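Local atomic coordinates of actin-binding protein (Saccharomyces cerevisiae, PDB entry 1HQZ), a protein that binds actin filaments but not monomers and regulates ARP2/3-mediated actin assembly, the chain here being its N-terminal cofilin-homology domain. Residues 33-38 against 108-113; 53-58 against 82-87. All coordinates share one frame; numbering follows the deposited sequence.

Contact 1. Residues 33-38 against 108-113; sequences LIISPN and NNLFKG
Part of one face of the central sheet of the cofilin-homology (ADF-H) domain is covered here: Leu33 and Ile35 of strand 32-37 meet Leu110 and Phe111, which follow the body of helix 93-110. The backbones stay well apart, 10.4 Å between the CA atoms of Leu33 and Phe111, and side chains alone span the gap, burying 145 Å² in all. Phe111 points its CZ corner at the strand and is received between two alternate residues. Leu33 CD2 lies 3.9 Å from Phe111 CZ, the two side chains crossing at about a right angle. From the other side of the ring plane, Ile35 CD1 also stands 3.9 Å from Phe111 CZ. Leu33 CD2 and Ile35 CD1 both approach the ring obliquely. Ile35 has its CG1 wedged between backbone N and carbonyl carbon (chi1 62°), which brings CD1 and CG2 together onto the CZ end from one side, while CD1 meets Leu110 CD2 tip to tip at 3.9 Å. Replacing Ile35 with alanine would probably open a gap beside the strand, costing Leu110 its partner there and leaving Phe111 CZ packed against Leu33 alone within these segments. Phe111 is the centre of an inverse gamma turn; a weak bond from Lys112 N to Leu110 O (3.1 Å) closes the turn, and Lys112 NZ reaches back to Asn108 O at 2.9 Å. Outside the pair, Tyr66 and Leu68 of strand 65-71 also touch Phe111, and helix 12-24 contributes Ile15 to Leu110 and Tyr19 to Phe111. Alternating strand side chains, met by apolar side chains from the end region of a helix and the following turn, form a hydrophobic layer of the kind found between sheet and flanking helices in the ADF/cofilin fold.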
loop_
_atom_site.group_PDB
_atom_site.type_symbol
_atom_site.label_atom_id
_atom_site.label_comp_id
_atom_site.label_asym_id
_atom_site.label_seq_id
_atom_site.Cartn_x
_atom_site.Cartn_y
_atom_site.Cartn_z
ATOM N N LEU A 33 1.530 6.021 -1.406
ATOM C CA LEU A 33 0.122 6.288 -1.136
ATOM C C LEU A 33 -0.434 5.249 -0.171
ATOM O O LEU A 33 -0.055 4.079 -0.226
ATOM C CB LEU A 33 -0.685 6.187 -2.445
ATOM C CG LEU A 33 -2.188 5.852 -2.341
ATOM C CD1 LEU A 33 -2.959 7.056 -1.802
ATOM C CD2 LEU A 33 -2.722 5.456 -3.733
ATOM N N ILE A 34 -1.325 5.684 0.709
ATOM C CA ILE A 34 -1.981 4.771 1.630
ATOM C C ILE A 34 -3.472 5.028 1.469
ATOM O O ILE A 34 -3.920 6.179 1.573
ATOM C CB ILE A 34 -1.621 5.044 3.113
ATOM C CG1 ILE A 34 -0.163 4.641 3.386
ATOM C CG2 ILE A 34 -2.578 4.267 4.029
ATOM C CD1 ILE A 34 0.270 4.797 4.855
ATOM N N ILE A 35 -4.237 3.983 1.174
ATOM C CA ILE A 35 -5.682 4.158 1.059
ATOM C C ILE A 35 -6.347 3.554 2.289
ATOM O O ILE A 35 -5.995 2.457 2.726
ATOM C CB ILE A 35 -6.264 3.501 -0.221
ATOM C CG1 ILE A 35 -6.023 1.992 -0.195
ATOM C CG2 ILE A 35 -5.664 4.162 -1.461
ATOM C CD1 ILE A 35 -6.687 1.261 -1.331
ATOM N N SER A 36 -7.316 4.277 2.837
ATOM C CA SER A 36 -8.020 3.858 4.039
ATOM C C SER A 36 -9.535 4.033 3.856
ATOM O O SER A 36 -9.986 4.843 3.039
ATOM C CB SER A 36 -7.511 4.695 5.220
ATOM O OG SER A 36 -8.003 4.223 6.462
ATOM N N PRO A 37 -10.341 3.284 4.624
ATOM C CA PRO A 37 -11.800 3.380 4.508
ATOM C C PRO A 37 -12.395 4.573 5.252
ATOM O O PRO A 37 -12.025 4.839 6.400
ATOM C CB PRO A 37 -12.260 2.047 5.082
ATOM C CG PRO A 37 -11.297 1.864 6.224
ATOM C CD PRO A 37 -9.957 2.266 5.620
ATOM N N ASN A 38 -13.310 5.292 4.597
ATOM C CA ASN A 38 -13.952 6.448 5.230
ATOM C C ASN A 38 -15.119 6.012 6.112
ATOM O O ASN A 38 -15.346 4.818 6.318
ATOM C CB ASN A 38 -14.450 7.459 4.182
ATOM C CG ASN A 38 -15.464 6.867 3.214
ATOM O OD1 ASN A 38 -16.280 6.017 3.582
ATOM N ND2 ASN A 38 -15.427 7.337 1.966
ATOM N N ASN A 108 -4.672 -7.643 -7.425
ATOM C CA ASN A 108 -5.000 -8.071 -8.784
ATOM C C ASN A 108 -5.759 -7.038 -9.621
ATOM O O ASN A 108 -5.634 -7.023 -10.844
ATOM C CB ASN A 108 -5.829 -9.371 -8.775
ATOM C CG ASN A 108 -5.203 -10.481 -7.937
ATOM O OD1 ASN A 108 -3.983 -10.689 -7.944
ATOM N ND2 ASN A 108 -6.051 -11.220 -7.224
ATOM N N ASN A 109 -6.528 -6.166 -8.977
ATOM C CA ASN A 109 -7.321 -5.200 -9.727
ATOM C C ASN A 109 -7.005 -3.721 -9.559
ATOM O O ASN A 109 -7.268 -2.931 -10.468
ATOM C CB ASN A 109 -8.807 -5.396 -9.411
ATOM C CG ASN A 109 -9.209 -6.854 -9.382
ATOM O OD1 ASN A 109 -9.001 -7.586 -10.343
ATOM N ND2 ASN A 109 -9.791 -7.280 -8.271
ATOM N N LEU A 110 -6.458 -3.331 -8.413
ATOM C CA LEU A 110 -6.180 -1.919 -8.181
ATOM C C LEU A 110 -4.707 -1.512 -8.291
ATOM O O LEU A 110 -4.329 -0.770 -9.200
ATOM C CB LEU A 110 -6.736 -1.515 -6.812
ATOM C CG LEU A 110 -6.690 -0.028 -6.450
ATOM C CD1 LEU A 110 -7.587 0.761 -7.400
ATOM C CD2 LEU A 110 -7.158 0.169 -5.010
ATOM N N PHE A 111 -3.877 -1.989 -7.363
ATOM C CA PHE A 111 -2.455 -1.646 -7.380
ATOM C C PHE A 111 -1.660 -2.652 -8.195
ATOM O O PHE A 111 -0.711 -3.253 -7.687
ATOM C CB PHE A 111 -1.898 -1.599 -5.951
ATOM C CG PHE A 111 -2.473 -0.494 -5.102
ATOM C CD1 PHE A 111 -2.330 -0.522 -3.716
ATOM C CD2 PHE A 111 -3.128 0.586 -5.681
ATOM C CE1 PHE A 111 -2.831 0.519 -2.921
ATOM C CE2 PHE A 111 -3.632 1.627 -4.898
ATOM C CZ PHE A 111 -3.482 1.593 -3.513
ATOM N N LYS A 112 -2.042 -2.838 -9.454
ATOM C CA LYS A 112 -1.350 -3.793 -10.318
ATOM C C LYS A 112 0.065 -3.336 -10.663
ATOM O O LYS A 112 0.352 -2.138 -10.693
ATOM C CB LYS A 112 -2.129 -4.003 -11.627
ATOM C CG LYS A 112 -3.518 -4.598 -11.460
ATOM C CD LYS A 112 -4.234 -4.742 -12.807
ATOM C CE LYS A 112 -3.581 -5.826 -13.655
ATOM N NZ LYS A 112 -3.588 -7.139 -12.945
ATOM N N GLY A 113 0.941 -4.303 -10.921
ATOM C CA GLY A 113 2.312 -3.994 -11.301
ATOM C C GLY A 113 3.315 -3.896 -10.168
ATOM O O GLY A 113 4.355 -3.269 -10.315
#

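Contact 2. Residues 53-58 against 82-87; sequences HDFLQL and IIIGWC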
loop_
_atom_site.group_PDB
_atom_site.type_symbol
_atom_site.label_atom_id
_atom_site.label_comp_id
_atom_site.label_asym_id
_atom_site.label_seq_id
_atom_site.Cartn_x
_atom_site.Cartn_y
_atom_site.Cartn_z
ATOM N N HIS A 53 10.486 6.365 4.219
ATOM C CA HIS A 53 10.586 6.290 5.669
ATOM C C HIS A 53 9.280 6.818 6.289
ATOM O O HIS A 53 8.771 6.236 7.244
ATOM C CB HIS A 53 11.804 7.100 6.150
ATOM C CG HIS A 53 11.997 7.090 7.636
ATOM N ND1 HIS A 53 11.574 8.121 8.448
ATOM C CD2 HIS A 53 12.542 6.164 8.458
ATOM C CE1 HIS A 53 11.850 7.830 9.708
ATOM N NE2 HIS A 53 12.438 6.647 9.741
ATOM N N ASP A 54 8.732 7.903 5.739
ATOM C CA ASP A 54 7.475 8.463 6.257
ATOM C C ASP A 54 6.327 7.473 6.017
ATOM O O ASP A 54 5.472 7.253 6.881
ATOM C CB ASP A 54 7.151 9.794 5.572
ATOM C CG ASP A 54 7.827 10.989 6.236
ATOM O OD1 ASP A 54 8.696 10.802 7.118
ATOM O OD2 ASP A 54 7.481 12.128 5.864
ATOM N N PHE A 55 6.328 6.877 4.834
ATOM C CA PHE A 55 5.324 5.897 4.438
ATOM C C PHE A 55 5.125 4.825 5.503
ATOM O O PHE A 55 4.010 4.581 5.973
ATOM C CB PHE A 55 5.767 5.254 3.114
ATOM C CG PHE A 55 4.901 4.104 2.647
ATOM C CD1 PHE A 55 3.526 4.266 2.465
ATOM C CD2 PHE A 55 5.483 2.884 2.313
ATOM C CE1 PHE A 55 2.748 3.227 1.945
ATOM C CE2 PHE A 55 4.725 1.842 1.800
ATOM C CZ PHE A 55 3.348 2.013 1.613
ATOM N N LEU A 56 6.222 4.198 5.906
ATOM C CA LEU A 56 6.159 3.123 6.886
ATOM C C LEU A 56 5.595 3.522 8.241
ATOM O O LEU A 56 5.133 2.674 9.005
ATOM C CB LEU A 56 7.541 2.500 7.041
ATOM C CG LEU A 56 8.057 1.931 5.712
ATOM C CD1 LEU A 56 9.497 1.455 5.871
ATOM C CD2 LEU A 56 7.149 0.791 5.261
ATOM N N GLN A 57 5.601 4.816 8.522
ATOM C CA GLN A 57 5.091 5.327 9.788
ATOM C C GLN A 57 3.704 5.943 9.690
ATOM O O GLN A 57 3.229 6.556 10.644
ATOM C CB GLN A 57 6.025 6.400 10.310
ATOM C CG GLN A 57 7.430 5.940 10.576
ATOM C CD GLN A 57 8.232 7.057 11.171
ATOM O OE1 GLN A 57 8.700 7.954 10.463
ATOM N NE2 GLN A 57 8.371 7.038 12.487
ATOM N N LEU A 58 3.038 5.789 8.558
ATOM C CA LEU A 58 1.747 6.443 8.420
ATOM C C LEU A 58 0.524 5.560 8.410
ATOM O O LEU A 58 -0.551 6.016 8.024
ATOM C CB LEU A 58 1.748 7.325 7.164
ATOM C CG LEU A 58 2.829 8.395 6.996
ATOM C CD1 LEU A 58 2.162 9.708 6.596
ATOM C CD2 LEU A 58 3.589 8.623 8.278
ATOM N N ILE A 82 6.208 -1.620 -4.284
ATOM C CA ILE A 82 5.845 -2.492 -3.180
ATOM C C ILE A 82 4.422 -2.143 -2.741
ATOM O O ILE A 82 4.017 -0.980 -2.760
ATOM C CB ILE A 82 6.829 -2.348 -1.984
ATOM C CG1 ILE A 82 6.349 -3.214 -0.815
ATOM C CG2 ILE A 82 6.953 -0.886 -1.566
ATOM C CD1 ILE A 82 7.328 -3.308 0.363
ATOM N N ILE A 83 3.634 -3.159 -2.417
ATOM C CA ILE A 83 2.296 -2.899 -1.935
ATOM C C ILE A 83 2.246 -3.518 -0.554
ATOM O O ILE A 83 2.840 -4.574 -0.310
ATOM C CB ILE A 83 1.207 -3.517 -2.820
ATOM C CG1 ILE A 83 1.398 -5.028 -2.927
ATOM C CG2 ILE A 83 1.245 -2.871 -4.184
ATOM C CD1 ILE A 83 0.213 -5.735 -3.570
ATOM N N ILE A 84 1.557 -2.843 0.353
ATOM C CA ILE A 84 1.455 -3.325 1.716
ATOM C C ILE A 84 0.014 -3.516 2.155
ATOM O O ILE A 84 -0.805 -2.616 2.028
ATOM C CB ILE A 84 2.174 -2.349 2.687
ATOM C CG1 ILE A 84 3.685 -2.438 2.448
ATOM C CG2 ILE A 84 1.825 -2.673 4.136
ATOM C CD1 ILE A 84 4.488 -1.440 3.215
ATOM N N GLY A 85 -0.282 -4.715 2.641
ATOM C CA GLY A 85 -1.602 -5.021 3.143
ATOM C C GLY A 85 -1.491 -4.884 4.652
ATOM O O GLY A 85 -0.924 -5.734 5.333
ATOM N N TRP A 86 -2.028 -3.789 5.165
ATOM C CA TRP A 86 -1.990 -3.481 6.587
ATOM C C TRP A 86 -3.279 -3.970 7.259
ATOM O O TRP A 86 -4.372 -3.469 6.977
ATOM C CB TRP A 86 -1.801 -1.966 6.729
ATOM C CG TRP A 86 -1.889 -1.435 8.107
ATOM C CD1 TRP A 86 -2.977 -0.849 8.686
ATOM C CD2 TRP A 86 -0.850 -1.414 9.089
ATOM N NE1 TRP A 86 -2.678 -0.457 9.961
ATOM C CE2 TRP A 86 -1.382 -0.794 10.241
ATOM C CE3 TRP A 86 0.479 -1.859 9.110
ATOM C CZ2 TRP A 86 -0.634 -0.605 11.410
ATOM C CZ3 TRP A 86 1.229 -1.671 10.272
ATOM C CH2 TRP A 86 0.665 -1.048 11.408
ATOM N N CYS A 87 -3.144 -4.962 8.137
ATOM C CA CYS A 87 -4.292 -5.548 8.832
ATOM C C CYS A 87 -4.006 -5.641 10.325
ATOM O O CYS A 87 -3.711 -6.722 10.829
ATOM C CB CYS A 87 -4.566 -6.952 8.268
ATOM S SG CYS A 87 -6.064 -7.770 8.872
#
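Ile84 CD1 is the atom on which the contact turns: it stands 3.6 Å from Phe55 CE2 and 4.0 Å from Leu56 CD2, so the tip of one strand residue touches two consecutive residues of helix 52-56. Phe55 and Ile84 extend from opposite directions, and the methyl meets the CE2-CZ side of the ring obliquely. Leu56 instead crosses Ile84 at about a right angle and offers only CD2. Anti placement of Phe55 CG relative to the backbone N (chi1 174°) carries the ring out from the helix to the strand. Ile84, with CG1 anti to the carbonyl carbon and CD1 fully extended, supplies the matching reach. The closest CA atoms of the two segments, those of Leu56 and Ile84, are 9.5 Å apart.

Farther out, the Phe55 ring also meets the rings of Trp32, at about 40° between planes, and Phe59, at about 60°, which probably helps to fix its tilt. Leu131 of helix 128-136 touches Leu56, and Leu126 touches Ile84. The strand itself is held by backbone hydrogen bonds of Ile84 with Gly67, on neighbouring strand 65-71. A short helix laid through apolar side chains on a sheet strand, with helix 128-136, the last of this domain, packing beside it, belongs to the layered alpha/beta core of the ADF-H domain.

How the contacts relate
Contacts 1 and 2 load the same five-stranded sheet from opposite faces, their centres about 12 Å apart. Alternation along the strands shows this: Leu33 and Ile35 serve contact 1, while the intervening Ile34 turns away from it and packs its CG1 3.5 Å from Phe55 CE1 of contact 2. In the reverse sense, Ile83, which points away from contact 2, places its CG2 3.8 Å from Phe111 CB of contact 1. Along the chain, contact 2 is nested within the loop closed by contact 1, and strand 80-86 is followed directly by helix 93-110. Each contributes to the buried packing on its own side of the sheet, all touching residues being buried, and neither includes a ligand.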